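Local coordinates for protein CurF (Lyngbya majuscula, PDB 2Q35) that probably catalyses a decarboxylation step in polyketide chain beta-branching, as the crotonase-family ECH2 decarboxylase domain of CurF, at residues V14-K19 against V51-Y56; P92-M97 against F114-Q119. The protein carries 1 engineered substitution. One frame throughout, in Å; residues are numbered along the deposited sequence.

Contact 1: V14-K19 against V51-Y56; sequences VQITMK and VILTGY
Ile16 meets the 51-54 strand through both its backbone polar atoms: its N gives to Ile52 O at 2.8 Å, and its O accepts from Thr54 N at 2.9 Å. Ile52 N gives to Val14 O, and Met18 N closes the series with an almost straight bond to Thr54 O (2.8 Å, 175°). These are parallel, in-register strands of a beta-alpha-beta unit, and helix 29-44 packs over the face where Ile16 CG2 rests on Leu53 CD1 (3.9 Å).

The other face is mixed: Gln15, Thr17 and Thr54 share it with Ile52, which packs against helix 178-192. Gln15 runs out extended, CG anti to the backbone N (chi1 -177°), which carries its amide along the strand to Thr17; NE2 gives to Thr17 OG1 at 2.9 Å, nearly in the amide plane. Thr54 turns its methyl to this pair, with CG2 3.6 Å from Gln15 NE2. At the C-terminal end of the pairing, Asn25 ND2 bonds Met18 O and Gln98 OE1 takes the N-H of Gly55. Bonds at NE2 and, from Gln186, at OE1 would fix the rotation of the Gln15 amide, while the Thr54 hydroxyl, bonded to Ala96 O, carries the polar linkage across to strand 93-97.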
loop_
_atom_site.group_PDB
_atom_site.type_symbol
_atom_site.label_atom_id
_atom_site.label_comp_id
_atom_site.label_asym_id
_atom_site.label_seq_id
_atom_site.Cartn_x
_atom_site.Cartn_y
_atom_site.Cartn_z
ATOM N N VAL A 14 -29.207 -2.290 -5.493
ATOM C CA VAL A 14 -29.770 -3.619 -5.812
ATOM C C VAL A 14 -28.879 -4.730 -5.296
ATOM O O VAL A 14 -27.705 -4.513 -5.039
ATOM C CB VAL A 14 -30.084 -3.800 -7.327
ATOM C CG1 VAL A 14 -30.976 -2.684 -7.801
ATOM C CG2 VAL A 14 -28.803 -3.871 -8.117
ATOM N N GLN A 15 -29.458 -5.905 -5.102
ATOM C CA GLN A 15 -28.706 -7.027 -4.600
ATOM C C GLN A 15 -28.777 -8.178 -5.588
ATOM O O GLN A 15 -29.863 -8.555 -6.034
ATOM C CB GLN A 15 -29.265 -7.434 -3.213
ATOM C CG GLN A 15 -28.489 -8.578 -2.540
ATOM C CD GLN A 15 -29.073 -8.928 -1.168
ATOM O OE1 GLN A 15 -29.379 -8.029 -0.396
ATOM N NE2 GLN A 15 -29.270 -10.223 -0.894
ATOM N N ILE A 16 -27.608 -8.737 -5.924
ATOM C CA ILE A 16 -27.526 -9.957 -6.744
ATOM C C ILE A 16 -27.046 -11.066 -5.830
ATOM O O ILE A 16 -25.952 -10.979 -5.267
ATOM C CB ILE A 16 -26.556 -9.780 -7.922
ATOM C CG1 ILE A 16 -27.122 -8.734 -8.909
ATOM C CG2 ILE A 16 -26.313 -11.122 -8.624
ATOM C CD1 ILE A 16 -26.180 -8.371 -10.135
ATOM N N THR A 17 -27.880 -12.089 -5.668
ATOM C CA THR A 17 -27.657 -13.124 -4.678
ATOM C C THR A 17 -27.436 -14.426 -5.385
ATOM O O THR A 17 -28.306 -14.879 -6.126
ATOM C CB THR A 17 -28.899 -13.265 -3.748
ATOM O OG1 THR A 17 -29.169 -11.986 -3.170
ATOM C CG2 THR A 17 -28.657 -14.277 -2.637
ATOM N N MET A 18 -26.280 -15.028 -5.130
ATOM C CA MET A 18 -25.935 -16.347 -5.680
ATOM C C MET A 18 -26.378 -17.438 -4.732
ATOM O O MET A 18 -25.991 -17.442 -3.561
ATOM C CB MET A 18 -24.411 -16.481 -5.899
ATOM C CG MET A 18 -23.841 -15.518 -6.942
ATOM S SD MET A 18 -22.040 -15.520 -7.013
ATOM C CE MET A 18 -21.594 -14.823 -5.424
ATOM N N LYS A 19 -27.168 -18.385 -5.248
ATOM C CA LYS A 19 -27.657 -19.486 -4.425
ATOM C C LYS A 19 -27.743 -20.763 -5.256
ATOM O O LYS A 19 -28.820 -21.273 -5.547
ATOM C CB LYS A 19 -28.993 -19.115 -3.759
ATOM C CG LYS A 19 -29.487 -20.140 -2.725
ATOM C CD LYS A 19 -30.813 -19.717 -2.123
ATOM C CE LYS A 19 -31.259 -20.716 -1.066
ATOM N NZ LYS A 19 -32.521 -20.295 -0.407
ATOM N N VAL A 51 -24.546 -2.036 -6.921
ATOM C CA VAL A 51 -24.859 -3.467 -6.873
ATOM C C VAL A 51 -24.207 -4.083 -5.618
ATOM O O VAL A 51 -23.020 -3.845 -5.366
ATOM C CB VAL A 51 -24.263 -4.181 -8.087
ATOM C CG1 VAL A 51 -24.385 -5.701 -7.905
ATOM C CG2 VAL A 51 -24.944 -3.726 -9.368
ATOM N N ILE A 52 -24.981 -4.827 -4.825
ATOM C CA ILE A 52 -24.419 -5.637 -3.758
ATOM C C ILE A 52 -24.431 -7.079 -4.227
ATOM O O ILE A 52 -25.510 -7.650 -4.480
ATOM C CB ILE A 52 -25.251 -5.462 -2.459
ATOM C CG1 ILE A 52 -25.176 -3.980 -2.037
ATOM C CG2 ILE A 52 -24.691 -6.364 -1.320
ATOM C CD1 ILE A 52 -25.965 -3.651 -0.819
ATOM N N LEU A 53 -23.247 -7.667 -4.355
ATOM C CA LEU A 53 -23.130 -9.074 -4.757
ATOM C C LEU A 53 -22.900 -9.945 -3.525
ATOM O O LEU A 53 -21.985 -9.706 -2.752
ATOM C CB LEU A 53 -21.954 -9.235 -5.722
ATOM C CG LEU A 53 -21.634 -10.639 -6.244
ATOM C CD1 LEU A 53 -22.801 -11.279 -7.017
ATOM C CD2 LEU A 53 -20.349 -10.614 -7.120
ATOM N N THR A 54 -23.707 -10.981 -3.365
ATOM C CA THR A 54 -23.602 -11.792 -2.143
ATOM C C THR A 54 -23.936 -13.257 -2.453
ATOM O O THR A 54 -24.419 -13.589 -3.550
ATOM C CB THR A 54 -24.462 -11.191 -1.010
ATOM O OG1 THR A 54 -24.013 -11.691 0.262
ATOM C CG2 THR A 54 -25.961 -11.494 -1.195
ATOM N N GLY A 55 -23.660 -14.117 -1.476
ATOM C CA GLY A 55 -23.969 -15.551 -1.550
ATOM C C GLY A 55 -25.195 -15.965 -0.745
ATOM O O GLY A 55 -26.136 -15.180 -0.540
ATOM N N TYR A 56 -25.164 -17.211 -0.274
ATOM C CA TYR A 56 -26.228 -17.766 0.549
ATOM C C TYR A 56 -25.555 -18.592 1.634
ATOM O O TYR A 56 -24.500 -19.229 1.403
ATOM C CB TYR A 56 -27.097 -18.699 -0.297
ATOM C CG TYR A 56 -26.478 -20.072 -0.483
ATOM C CD1 TYR A 56 -25.545 -20.309 -1.501
ATOM C CD2 TYR A 56 -26.798 -21.124 0.377
ATOM C CE1 TYR A 56 -24.942 -21.566 -1.656
ATOM C CE2 TYR A 56 -26.202 -22.383 0.224
ATOM C CZ TYR A 56 -25.281 -22.591 -0.796
ATOM O OH TYR A 56 -24.707 -23.838 -0.954
#

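Contact 2: P92-M97 against F114-Q119; sequences PIIAAM and FVVFSQ
Met97 lays its terminal methyl over the face of the Phe117 ring: CE stands 3.6 Å from the ring centroid of Phe117 and 20° off its normal, a close CH-pi contact. The methyl is offset toward the rim, nearest CE1 of Phe117 at 3.4 Å. SD lies farther back and oblique to the ring, so the pair is also a Met-aromatic contact, led by the methyl. A bend at the last torsion (chi3 -50°) swings Met97 CE toward the neighbouring strand, where it also touches Val115 CG1 at 3.7 Å. Tyr123 meets the Phe117 ring edge-to-face, and its hydroxyl bonds to both Met97 O and Ser118 N.

The backbone is tight beside this cluster. Met97 N gives to Val116 O at 2.9 Å through a bent bond of 145°, and Met97 CB comes within 3.3 Å of the same Val116 O. Earlier along the strands the bonds are straighter: Ala95 N gives to Phe114 O at 2.8 Å, and Ala95 O takes the N-H of Val116. Phe114 N to Ile93 O begins the pairing at 3.1 Å. The two parallel strands belong to the main sheet of the crotonase fold, and the chain between them includes helix 104-110.

On the face opposite Met97 and Phe117, Ile94 sets CG1 against Phe114 CB at 3.9 Å, the two side chains crossing at a slant. Helix 178-192 covers this face, placing Ala185 on Ile94 and Ala96, and Ile192 on Phe114. The Phe114 ring continues to the subunit boundary, where it meets the ring of Tyr156 of a second subunit edge-to-face and packs on Gln152 of that subunit.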
loop_
_atom_site.group_PDB
_atom_site.type_symbol
_atom_site.label_atom_id
_atom_site.label_comp_id
_atom_site.label_asym_id
_atom_site.label_seq_id
_atom_site.Cartn_x
_atom_site.Cartn_y
_atom_site.Cartn_z
ATOM N N PRO A 92 -20.822 1.095 -9.251
ATOM C CA PRO A 92 -20.064 0.450 -8.162
ATOM C C PRO A 92 -20.693 -0.848 -7.648
ATOM O O PRO A 92 -21.931 -0.973 -7.563
ATOM C CB PRO A 92 -20.097 1.485 -7.023
ATOM C CG PRO A 92 -20.716 2.697 -7.547
ATOM C CD PRO A 92 -21.197 2.490 -8.958
ATOM N N ILE A 93 -19.819 -1.796 -7.332
ATOM C CA ILE A 93 -20.212 -3.094 -6.792
ATOM C C ILE A 93 -19.586 -3.277 -5.409
ATOM O O ILE A 93 -18.383 -3.024 -5.228
ATOM C CB ILE A 93 -19.745 -4.251 -7.720
ATOM C CG1 ILE A 93 -20.318 -4.114 -9.125
ATOM C CG2 ILE A 93 -20.103 -5.656 -7.130
ATOM C CD1 ILE A 93 -19.637 -5.118 -10.102
ATOM N N ILE A 94 -20.399 -3.710 -4.438
ATOM C CA ILE A 94 -19.914 -4.117 -3.110
ATOM C C ILE A 94 -20.068 -5.633 -2.980
ATOM O O ILE A 94 -21.168 -6.158 -3.127
ATOM C CB ILE A 94 -20.747 -3.454 -1.998
ATOM C CG1 ILE A 94 -20.740 -1.919 -2.148
ATOM C CG2 ILE A 94 -20.268 -3.888 -0.590
ATOM C CD1 ILE A 94 -21.733 -1.156 -1.255
ATOM N N ALA A 95 -18.971 -6.345 -2.719
ATOM C CA ALA A 95 -19.034 -7.802 -2.592
ATOM C C ALA A 95 -19.234 -8.079 -1.114
ATOM O O ALA A 95 -18.313 -7.868 -0.326
ATOM C CB ALA A 95 -17.756 -8.442 -3.039
ATOM N N ALA A 96 -20.413 -8.556 -0.784
ATOM C CA ALA A 96 -20.733 -8.886 0.626
ATOM C C ALA A 96 -20.442 -10.370 0.814
ATOM O O ALA A 96 -21.283 -11.236 0.546
ATOM C CB ALA A 96 -22.200 -8.554 0.949
ATOM N N MET A 97 -19.205 -10.669 1.184
ATOM C CA MET A 97 -18.764 -12.047 1.250
ATOM C C MET A 97 -19.121 -12.575 2.655
ATOM O O MET A 97 -18.268 -12.656 3.537
ATOM C CB MET A 97 -17.282 -12.157 0.934
ATOM C CG MET A 97 -16.931 -11.596 -0.437
ATOM S SD MET A 97 -15.297 -12.123 -1.042
ATOM C CE MET A 97 -14.266 -11.754 0.382
ATOM N N PHE A 114 -15.790 -2.486 -3.617
ATOM C CA PHE A 114 -15.731 -2.581 -2.153
ATOM C C PHE A 114 -15.953 -4.034 -1.763
ATOM O O PHE A 114 -16.618 -4.779 -2.488
ATOM C CB PHE A 114 -16.855 -1.751 -1.562
ATOM C CG PHE A 114 -16.714 -0.279 -1.837
ATOM C CD1 PHE A 114 -17.314 0.287 -2.963
ATOM C CD2 PHE A 114 -15.977 0.532 -0.987
ATOM C CE1 PHE A 114 -17.172 1.644 -3.225
ATOM C CE2 PHE A 114 -15.854 1.891 -1.227
ATOM C CZ PHE A 114 -16.426 2.434 -2.359
ATOM N N VAL A 115 -15.392 -4.449 -0.618
ATOM C CA VAL A 115 -15.454 -5.859 -0.236
ATOM C C VAL A 115 -15.683 -5.887 1.275
ATOM O O VAL A 115 -15.087 -5.092 2.015
ATOM C CB VAL A 115 -14.153 -6.609 -0.571
ATOM C CG1 VAL A 115 -14.272 -8.092 -0.276
ATOM C CG2 VAL A 115 -13.777 -6.397 -2.075
ATOM N N VAL A 116 -16.573 -6.781 1.706
ATOM C CA VAL A 116 -16.821 -7.002 3.159
ATOM C C VAL A 116 -16.636 -8.497 3.423
ATOM O O VAL A 116 -17.169 -9.350 2.687
ATOM C CB VAL A 116 -18.243 -6.590 3.589
ATOM C CG1 VAL A 116 -18.366 -6.670 5.136
ATOM C CG2 VAL A 116 -18.581 -5.177 3.115
ATOM N N PHE A 117 -15.892 -8.829 4.495
ATOM C CA PHE A 117 -15.547 -10.220 4.802
ATOM C C PHE A 117 -16.276 -10.596 6.091
ATOM O O PHE A 117 -16.574 -9.697 6.889
ATOM C CB PHE A 117 -14.055 -10.366 5.132
ATOM C CG PHE A 117 -13.135 -10.262 3.941
ATOM C CD1 PHE A 117 -12.479 -11.389 3.474
ATOM C CD2 PHE A 117 -12.874 -9.032 3.371
ATOM C CE1 PHE A 117 -11.590 -11.299 2.356
ATOM C CE2 PHE A 117 -12.010 -8.931 2.274
ATOM C CZ PHE A 117 -11.372 -10.071 1.782
ATOM N N SER A 118 -16.555 -11.891 6.242
ATOM C CA SER A 118 -17.130 -12.473 7.488
ATOM C C SER A 118 -16.001 -12.922 8.411
ATOM O O SER A 118 -15.068 -13.620 7.998
ATOM C CB SER A 118 -18.008 -13.675 7.116
ATOM O OG SER A 118 -18.176 -14.576 8.220
ATOM N N GLN A 119 -16.137 -12.617 9.705
ATOM C CA GLN A 119 -15.156 -13.012 10.695
ATOM C C GLN A 119 -14.978 -14.516 10.783
ATOM O O GLN A 119 -13.870 -14.993 10.987
ATOM C CB GLN A 119 -15.582 -12.517 12.079
ATOM C CG GLN A 119 -15.457 -11.037 12.312
ATOM C CD GLN A 119 -16.142 -10.582 13.627
ATOM O OE1 GLN A 119 -16.130 -9.391 13.968
ATOM N NE2 GLN A 119 -16.748 -11.523 14.346
#

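In the fold
Contact 1 and contact 2 lie in one sheet, their centres about 10 Å apart, and strands 50-54 and 93-97 are the neighbours that join them. Ala96 is one of the residues at the join, its N probably hydrogen-bonded to Leu53 O at 2.8 Å; Ile94 and Pro92 also bond to strand 50-54 through their backbones, and Ile52 CG2 packs 4.0 Å from Ile94 O. Helix 178-192 lies against the Gln15 and Ile52 side of contact 1 and the Ile94 side of contact 2. The chain after strand 50-54 and the start of helix 104-110, which follows strand 93-97 by way of strand 100-102, probably supply the oxyanion-hole N-H groups, as in other crotonases.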